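Local coordinates for tail protein, 43 kDa (Neisseria meningitidis MC58, PDB 3D37) that is of unknown function but is probably a structural component of the baseplate of a Mu-like phage tail, at residues I33-F38 / D93-L98; E57-V62 / G71-Q76; K128-K133 / G172-G177. All blocks are in the same frame, centred on the assembly; numbering follows the deposited sequence.

Contact 1: residues I33-F38 / D93-L98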
loop_
_atom_site.group_PDB
_atom_site.type_symbol
_atom_site.label_atom_id
_atom_site.label_comp_id
_atom_site.label_asym_id
_atom_site.label_seq_id
_atom_site.Cartn_x
_atom_site.Cartn_y
_atom_site.Cartn_z
ATOM N N ILE A 33 -28.745 16.084 8.129
ATOM C CA ILE A 33 -27.607 16.679 8.806
ATOM C C ILE A 33 -27.799 18.215 8.775
ATOM O O ILE A 33 -27.945 18.789 7.716
ATOM C CB ILE A 33 -26.277 16.181 8.196
ATOM C CG1 ILE A 33 -26.182 14.673 8.332
ATOM C CG2 ILE A 33 -25.011 16.865 8.831
ATOM C CD1 ILE A 33 -25.131 14.044 7.354
ATOM N N PRO A 34 -27.853 18.875 9.951
ATOM C CA PRO A 34 -28.149 20.321 10.072
ATOM C C PRO A 34 -27.340 21.257 9.154
ATOM O O PRO A 34 -27.925 21.951 8.335
ATOM C CB PRO A 34 -27.821 20.621 11.553
ATOM C CG PRO A 34 -28.191 19.355 12.261
ATOM C CD PRO A 34 -27.601 18.287 11.289
ATOM N N ALA A 35 -26.023 21.253 9.271
ATOM C CA ALA A 35 -25.175 22.185 8.516
ATOM C C ALA A 35 -24.484 21.430 7.373
ATOM O O ALA A 35 -23.665 20.556 7.631
ATOM C CB ALA A 35 -24.121 22.821 9.422
ATOM N N ASP A 36 -24.843 21.748 6.128
ATOM C CA ASP A 36 -24.127 21.250 4.954
ATOM C C ASP A 36 -22.673 21.750 5.051
ATOM O O ASP A 36 -22.391 22.730 5.723
ATOM C CB ASP A 36 -24.785 21.723 3.652
ATOM C CG ASP A 36 -26.222 21.212 3.462
ATOM O OD1 ASP A 36 -26.683 20.262 4.168
ATOM O OD2 ASP A 36 -26.873 21.725 2.528
ATOM N N SER A 37 -21.744 21.021 4.442
ATOM C CA SER A 37 -20.353 21.313 4.576
ATOM C C SER A 37 -19.564 21.160 3.273
ATOM O O SER A 37 -19.986 20.578 2.264
ATOM C CB SER A 37 -19.729 20.372 5.621
ATOM O OG SER A 37 -19.896 19.059 5.225
ATOM N N PHE A 38 -18.403 21.752 3.318
ATOM C CA PHE A 38 -17.501 21.734 2.211
ATOM C C PHE A 38 -16.074 21.613 2.709
ATOM O O PHE A 38 -15.730 22.039 3.825
ATOM C CB PHE A 38 -17.665 22.975 1.326
ATOM C CG PHE A 38 -17.350 24.276 2.010
ATOM C CD1 PHE A 38 -16.054 24.798 1.992
ATOM C CD2 PHE A 38 -18.363 25.013 2.621
ATOM C CE1 PHE A 38 -15.747 26.026 2.622
ATOM C CE2 PHE A 38 -18.057 26.262 3.263
ATOM C CZ PHE A 38 -16.748 26.749 3.257
ATOM N N ASP A 93 -22.382 25.611 5.841
ATOM C CA ASP A 93 -23.429 26.573 5.411
ATOM C C ASP A 93 -23.919 27.448 6.589
ATOM O O ASP A 93 -23.417 27.331 7.699
ATOM C CB ASP A 93 -24.588 25.867 4.661
ATOM C CG ASP A 93 -25.491 25.082 5.581
ATOM O OD1 ASP A 93 -25.326 25.160 6.819
ATOM O OD2 ASP A 93 -26.329 24.315 5.074
ATOM N N LEU A 94 -24.887 28.334 6.333
ATOM C CA LEU A 94 -25.278 29.326 7.324
ATOM C C LEU A 94 -26.026 28.713 8.507
ATOM O O LEU A 94 -26.182 29.363 9.539
ATOM C CB LEU A 94 -26.096 30.456 6.680
ATOM C CG LEU A 94 -25.496 31.228 5.503
ATOM C CD1 LEU A 94 -26.538 32.262 4.953
ATOM C CD2 LEU A 94 -24.204 31.908 5.890
ATOM N N ALA A 95 -26.491 27.464 8.362
ATOM C CA ALA A 95 -27.051 26.723 9.492
ATOM C C ALA A 95 -26.041 26.557 10.571
ATOM O O ALA A 95 -26.420 26.358 11.657
ATOM C CB ALA A 95 -27.560 25.347 9.054
ATOM N N GLY A 96 -24.738 26.571 10.263
ATOM C CA GLY A 96 -23.690 26.560 11.281
ATOM C C GLY A 96 -23.873 27.561 12.423
ATOM O O GLY A 96 -23.642 27.221 13.550
ATOM N N PHE A 97 -24.270 28.799 12.122
ATOM C CA PHE A 97 -24.688 29.752 13.139
ATOM C C PHE A 97 -25.817 29.246 14.060
ATOM O O PHE A 97 -25.730 29.327 15.280
ATOM C CB PHE A 97 -25.200 31.042 12.487
ATOM C CG PHE A 97 -24.125 31.860 11.818
ATOM C CD1 PHE A 97 -23.136 32.493 12.585
ATOM C CD2 PHE A 97 -24.124 32.020 10.420
ATOM C CE1 PHE A 97 -22.157 33.263 11.978
ATOM C CE2 PHE A 97 -23.146 32.782 9.795
ATOM C CZ PHE A 97 -22.158 33.422 10.580
ATOM N N LEU A 98 -26.890 28.739 13.465
ATOM C CA LEU A 98 -28.034 28.241 14.243
ATOM C C LEU A 98 -27.689 26.986 15.054
ATOM O O LEU A 98 -28.141 26.836 16.169
ATOM C CB LEU A 98 -29.203 27.977 13.301
ATOM C CG LEU A 98 -29.583 29.151 12.374
ATOM C CD1 LEU A 98 -31.069 29.189 12.070
ATOM C CD2 LEU A 98 -29.143 30.471 12.966
HETATM O O HOH W 1 -28.703 23.370 6.072
HETATM O O HOH W 2 -26.415 24.664 2.302
#
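Asp93 and Asp36 bring their carboxylates close together across this contact. In Asp93, chi1 of 74° puts CG between the backbone N and the carbonyl carbon; in Asp36, chi1 of -63° leaves CG beside its backbone N. The two carboxylate planes are 41° apart, and Asp36 OD2 lies 3.7 Å from Asp93 OD2, a like-charge proximity that the nearby N-H groups and waters probably ease. One water bonds to both of these oxygens; a second joins Asp93 OD2 to Pro34 O. Asp36 N gives Asp93 OD2 a weak, bent bond of 3.1 Å, while Asp36 OD1 takes the backbone N of Asp30. The stronger link runs through the main chain: Asp93 N donates to Asp36 O at 2.9 Å in a fairly straight bond, with the donor tilted from the carbonyl plane. Asp93 OD1 lies 3.4 Å from Ala35 CA and accepts weakly from Ala95 N at 3.0 Å. Beside it Ala95 CB lies 3.5 Å from Pro34 O and 4.3 Å from Ala35 CB. Trp152 of helix 151-161 packs on both Pro34 and Ala95, and Leu168 covers Asp93 and Ala95. The arrangement is that of an aspartate capping the N-terminal end of a helix, through the weak bond from Ala95 N to Asp93 OD1, here where the chain leaves the strands of the GpP-like barrel and enters the helix that follows.

Contact 2: residues E57-V62 / G71-Q76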
loop_
_atom_site.group_PDB
_atom_site.type_symbol
_atom_site.label_atom_id
_atom_site.label_comp_id
_atom_site.label_asym_id
_atom_site.label_seq_id
_atom_site.Cartn_x
_atom_site.Cartn_y
_atom_site.Cartn_z
ATOM N N GLU A 57 -14.038 33.937 6.852
ATOM C CA GLU A 57 -14.624 34.733 5.749
ATOM C C GLU A 57 -15.908 34.084 5.213
ATOM O O GLU A 57 -16.038 32.874 5.200
ATOM C CB GLU A 57 -13.647 34.826 4.568
ATOM C CG GLU A 57 -12.400 35.646 4.805
ATOM C CD GLU A 57 -12.729 37.050 5.107
ATOM O OE1 GLU A 57 -13.660 37.571 4.466
ATOM O OE2 GLU A 57 -12.105 37.635 6.024
ATOM N N SER A 58 -16.826 34.916 4.750
ATOM C CA SER A 58 -18.038 34.484 4.110
ATOM C C SER A 58 -17.699 33.992 2.726
ATOM O O SER A 58 -16.819 34.527 2.083
ATOM C CB SER A 58 -19.019 35.646 3.983
ATOM O OG SER A 58 -19.607 35.853 5.225
ATOM N N CYS A 59 -18.374 32.948 2.271
ATOM C CA CYS A 59 -18.051 32.414 0.945
ATOM C C CYS A 59 -19.267 31.839 0.228
ATOM O O CYS A 59 -20.296 31.603 0.814
ATOM C CB CYS A 59 -16.938 31.364 1.022
ATOM S SG CYS A 59 -17.372 29.833 1.887
ATOM N N GLU A 60 -19.081 31.601 -1.049
ATOM C CA GLU A 60 -20.042 30.869 -1.858
ATOM C C GLU A 60 -19.287 29.808 -2.612
ATOM O O GLU A 60 -18.148 30.018 -3.040
ATOM C CB GLU A 60 -20.793 31.824 -2.816
ATOM C CG GLU A 60 -21.735 32.728 -2.078
ATOM C CD GLU A 60 -22.168 33.955 -2.905
ATOM O OE1 GLU A 60 -21.375 34.428 -3.711
ATOM O OE2 GLU A 60 -23.311 34.444 -2.744
ATOM N N VAL A 61 -19.901 28.633 -2.726
ATOM C CA VAL A 61 -19.314 27.574 -3.473
ATOM C C VAL A 61 -20.032 27.614 -4.822
ATOM O O VAL A 61 -21.224 27.694 -4.867
ATOM C CB VAL A 61 -19.458 26.225 -2.761
ATOM C CG1 VAL A 61 -18.875 25.019 -3.708
ATOM C CG2 VAL A 61 -18.813 26.298 -1.323
ATOM N N VAL A 62 -19.290 27.629 -5.921
ATOM C CA VAL A 62 -19.914 27.867 -7.227
ATOM C C VAL A 62 -19.438 26.784 -8.191
ATOM O O VAL A 62 -18.257 26.483 -8.269
ATOM C CB VAL A 62 -19.581 29.303 -7.776
ATOM C CG1 VAL A 62 -20.512 29.689 -8.964
ATOM C CG2 VAL A 62 -19.723 30.345 -6.684
ATOM N N GLY A 71 -21.925 29.978 2.780
ATOM C CA GLY A 71 -21.447 29.676 4.122
ATOM C C GLY A 71 -20.246 30.470 4.584
ATOM O O GLY A 71 -20.001 31.556 4.122
ATOM N N ILE A 72 -19.480 29.867 5.481
ATOM C CA ILE A 72 -18.399 30.533 6.177
ATOM C C ILE A 72 -17.261 29.529 6.219
ATOM O O ILE A 72 -17.462 28.365 6.569
ATOM C CB ILE A 72 -18.789 30.979 7.667
ATOM C CG1 ILE A 72 -19.964 31.945 7.660
ATOM C CG2 ILE A 72 -17.622 31.713 8.399
ATOM C CD1 ILE A 72 -21.276 31.253 7.532
ATOM N N ILE A 73 -16.070 29.997 5.867
ATOM C CA ILE A 73 -14.838 29.201 6.015
ATOM C C ILE A 73 -14.551 29.112 7.525
ATOM O O ILE A 73 -14.372 30.136 8.225
ATOM C CB ILE A 73 -13.694 29.811 5.229
ATOM C CG1 ILE A 73 -14.092 29.838 3.737
ATOM C CG2 ILE A 73 -12.314 28.989 5.368
ATOM C CD1 ILE A 73 -13.111 30.510 2.890
ATOM N N GLY A 74 -14.601 27.889 8.039
ATOM C CA GLY A 74 -14.357 27.657 9.436
ATOM C C GLY A 74 -12.903 27.421 9.722
ATOM O O GLY A 74 -12.432 27.698 10.803
ATOM N N SER A 75 -12.179 26.856 8.781
ATOM C CA SER A 75 -10.814 26.514 9.043
ATOM C C SER A 75 -9.976 26.420 7.788
ATOM O O SER A 75 -10.468 26.198 6.681
ATOM C CB SER A 75 -10.705 25.231 9.876
ATOM O OG SER A 75 -10.889 24.069 9.143
ATOM N N GLN A 76 -8.690 26.640 7.989
ATOM C CA GLN A 76 -7.720 26.640 6.904
ATOM C C GLN A 76 -6.436 25.996 7.356
ATOM O O GLN A 76 -5.956 26.248 8.450
ATOM C CB GLN A 76 -7.490 28.099 6.424
ATOM C CG GLN A 76 -6.473 28.217 5.260
ATOM C CD GLN A 76 -6.372 29.654 4.694
ATOM O OE1 GLN A 76 -7.355 30.371 4.578
ATOM N NE2 GLN A 76 -5.163 30.062 4.368
#
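Cys59 and Ile73 make the side-chain contact of this hairpin, at the face of the sheet that carries Cys59, where Phe38 packs on both. Chi1 of 67° sets Cys59 SG between its own backbone N and carbonyl carbon, and the sulfur meets Ile73 CG1 at 3.8 Å. Cys59 SG also lies 3.9 Å from Gly71 O, close to the partner backbone. Ile73 CG1 is anti to its carbonyl carbon (chi1 -61°), where it borders both Cys59 SG and Glu57 O. Val14 packs on Cys59 and Leu89 on Ile73, so this side is apolar. Ile72 shares the same first torsion but projects to the face opposite Cys59, with Ser58. Ile72 CG2 approaches Glu57 O at 3.8 Å, while Leu245 of a neighbouring subunit packs on both Ser58 and Ile72. The carboxylate of Glu57 leads off from the pairing.

Three backbone bonds join these two segments. Cys59 and Gly71 form a hydrogen-bonded antiparallel pair, with Cys59 N to Gly71 O at 2.8 Å and Gly71 N to Cys59 O at 3.0 Å. Ile73 N reaches Glu57 O at 3.0 Å, almost in line with the carbonyl. Between them Ser58 and Ile72 are the non-hydrogen-bonded pair, their CA atoms 4.5 Å apart. The N-to-C directions of the short strand segments make 110°, far from the 180° of a straight antiparallel pair, and beyond Ile73 Gly74 and Ser75 form a classic bulge facing Ser90. Chemically, main-chain bonds fix the register, sulfur and aliphatic carbon join the apolar interior, and the Ser58/Ile72 face meets Leu245 of the neighbouring subunit.

Contact 3: residues K128-K133 / G172-G177; sequences KAVVLK and GTLVVG
Lys133 N donates to Val176 O at 2.7 Å and 167°, the shortest of four backbone hydrogen bonds that join these parallel strands. Val131 contributes both of its polar backbone atoms: Val131 N reaches Leu174 O at 2.9 Å, and Val131 O accepts from Val176 N at 3.1 Å. The ladder starts at Ala129 O, which takes Leu174 N at 3.1 Å along a more bent path of 143°. The pairing is thus Val130 with Leu174 through Lys133 with Gly177, and the short strand axes differ in direction by 25°. CA-H...O contacts fill in between, as from Leu132 CA to Val176 O.

Outward from the backbone, Thr173 CG2, anti to the backbone N, lies close to the Ala129 carbonyl and 4.0 Å from Val131 CG2. The Thr173 hydroxyl is bonded instead to Asp171. Val131, Val175 and the start of Lys133 lie on one face of the sheet, and Lys133 NZ forms a salt bridge with Glu169. On the reverse face Val130 CG1 meets Leu174 CD2 at 4.2 Å, and Leu132 CD1 approaches Val176 O at 3.6 Å. That side is covered by helices: Ala117 and Lys118 of helix 113-121 pack on Val130, while Leu155 and Ala159 of helix 151-161 pack on Leu174 and Val176, respectively. Strand 174-177 is central, with strand 165-168 antiparallel on its other side. The chemistry is therefore divided: branched aliphatic residues pack one face against the helices, while the face of Val131 and Val175 combines apolar carbons with the Lys133-Glu169 salt bridge.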
loop_
_atom_site.group_PDB
_atom_site.type_symbol
_atom_site.label_atom_id
_atom_site.label_comp_id
_atom_site.label_asym_id
_atom_site.label_seq_id
_atom_site.Cartn_x
_atom_site.Cartn_y
_atom_site.Cartn_z
ATOM N N LYS A 128 -30.816 35.867 4.410
ATOM C CA LYS A 128 -31.513 37.011 3.833
ATOM C C LYS A 128 -32.964 36.752 3.410
ATOM O O LYS A 128 -33.658 37.706 3.053
ATOM C CB LYS A 128 -30.740 37.543 2.631
ATOM C CG LYS A 128 -29.470 38.304 2.953
ATOM C CD LYS A 128 -28.672 38.564 1.689
ATOM C CE LYS A 128 -27.382 39.359 1.989
ATOM N NZ LYS A 128 -26.310 39.201 0.918
ATOM N N ALA A 129 -33.424 35.496 3.433
ATOM C CA ALA A 129 -34.853 35.182 3.269
ATOM C C ALA A 129 -35.193 33.899 3.985
ATOM O O ALA A 129 -34.355 32.986 4.082
ATOM C CB ALA A 129 -35.247 35.067 1.806
ATOM N N VAL A 130 -36.422 33.846 4.510
ATOM C CA VAL A 130 -36.995 32.623 5.066
ATOM C C VAL A 130 -38.272 32.287 4.263
ATOM O O VAL A 130 -39.152 33.127 4.095
ATOM C CB VAL A 130 -37.292 32.776 6.557
ATOM C CG1 VAL A 130 -37.664 31.441 7.182
ATOM C CG2 VAL A 130 -36.092 33.408 7.251
ATOM N N VAL A 131 -38.359 31.054 3.798
ATOM C CA VAL A 131 -39.387 30.618 2.874
ATOM C C VAL A 131 -40.024 29.360 3.467
ATOM O O VAL A 131 -39.402 28.648 4.298
ATOM C CB VAL A 131 -38.758 30.407 1.454
ATOM C CG1 VAL A 131 -39.515 29.382 0.599
ATOM C CG2 VAL A 131 -38.668 31.752 0.707
ATOM N N LEU A 132 -41.294 29.134 3.109
ATOM C CA LEU A 132 -42.035 27.949 3.554
ATOM C C LEU A 132 -42.135 27.101 2.305
ATOM O O LEU A 132 -42.476 27.586 1.215
ATOM C CB LEU A 132 -43.403 28.281 4.199
ATOM C CG LEU A 132 -44.312 27.160 4.763
ATOM C CD1 LEU A 132 -43.883 26.651 6.118
ATOM C CD2 LEU A 132 -45.802 27.608 4.822
ATOM N N LYS A 133 -41.739 25.844 2.448
ATOM C CA LYS A 133 -41.734 24.919 1.316
ATOM C C LYS A 133 -42.812 23.863 1.617
ATOM O O LYS A 133 -42.546 22.672 1.858
ATOM C CB LYS A 133 -40.317 24.349 1.133
ATOM C CG LYS A 133 -39.748 24.487 -0.251
ATOM C CD LYS A 133 -39.492 25.924 -0.633
ATOM C CE LYS A 133 -39.032 26.017 -2.064
ATOM N NZ LYS A 133 -37.654 25.461 -2.210
ATOM N N GLY A 172 -28.508 30.481 0.460
ATOM C CA GLY A 172 -28.499 30.971 1.830
ATOM C C GLY A 172 -29.888 31.228 2.452
ATOM O O GLY A 172 -29.960 31.676 3.592
ATOM N N THR A 173 -30.966 30.940 1.711
ATOM C CA THR A 173 -32.357 31.030 2.245
ATOM C C THR A 173 -32.620 29.862 3.180
ATOM O O THR A 173 -32.295 28.714 2.868
ATOM C CB THR A 173 -33.388 30.961 1.086
ATOM O OG1 THR A 173 -33.089 31.951 0.114
ATOM C CG2 THR A 173 -34.806 31.133 1.539
ATOM N N LEU A 174 -33.188 30.167 4.351
ATOM C CA LEU A 174 -33.654 29.161 5.260
ATOM C C LEU A 174 -35.071 28.699 4.784
ATOM O O LEU A 174 -35.944 29.540 4.495
ATOM C CB LEU A 174 -33.679 29.735 6.665
ATOM C CG LEU A 174 -34.226 28.858 7.791
ATOM C CD1 LEU A 174 -33.420 27.555 7.988
ATOM C CD2 LEU A 174 -34.301 29.706 9.080
ATOM N N VAL A 175 -35.268 27.384 4.670
ATOM C CA VAL A 175 -36.545 26.828 4.269
ATOM C C VAL A 175 -37.046 26.055 5.466
ATOM O O VAL A 175 -36.243 25.476 6.170
ATOM C CB VAL A 175 -36.436 25.958 3.047
ATOM C CG1 VAL A 175 -37.730 25.166 2.811
ATOM C CG2 VAL A 175 -36.102 26.788 1.832
ATOM N N VAL A 176 -38.346 26.181 5.789
ATOM C CA VAL A 176 -39.051 25.163 6.613
ATOM C C VAL A 176 -40.045 24.582 5.654
ATOM O O VAL A 176 -40.719 25.312 4.899
ATOM C CB VAL A 176 -39.689 25.658 7.924
ATOM C CG1 VAL A 176 -40.541 24.557 8.533
ATOM C CG2 VAL A 176 -38.617 26.002 8.945
ATOM N N GLY A 177 -40.066 23.259 5.592
ATOM C CA GLY A 177 -40.791 22.598 4.529
ATOM C C GLY A 177 -40.650 21.094 4.485
ATOM O O GLY A 177 -40.334 20.446 5.470
#

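How the contacts relate
From the N terminus, the chain enters contact 1 at 33-38 and, before closing it at 93-98, makes the hairpin of contact 2 between 57-62 and 71-76; contact 2 therefore lies wholly within the loop of contact 1. Contact 3 follows in series, opening at 128-133 and closing at 172-177, with nothing crossing. Phe38 and Leu94, together with Phe97, carry contact 1 onto Cys59 and Ile72 of contact 2. Leu94 also touches Gly172 of contact 3. Contacts 2 and 3 do not touch, their nearest atoms being about 7 Å apart, so contact 1 bridges the GpP-like strands and the gp44-like sheet.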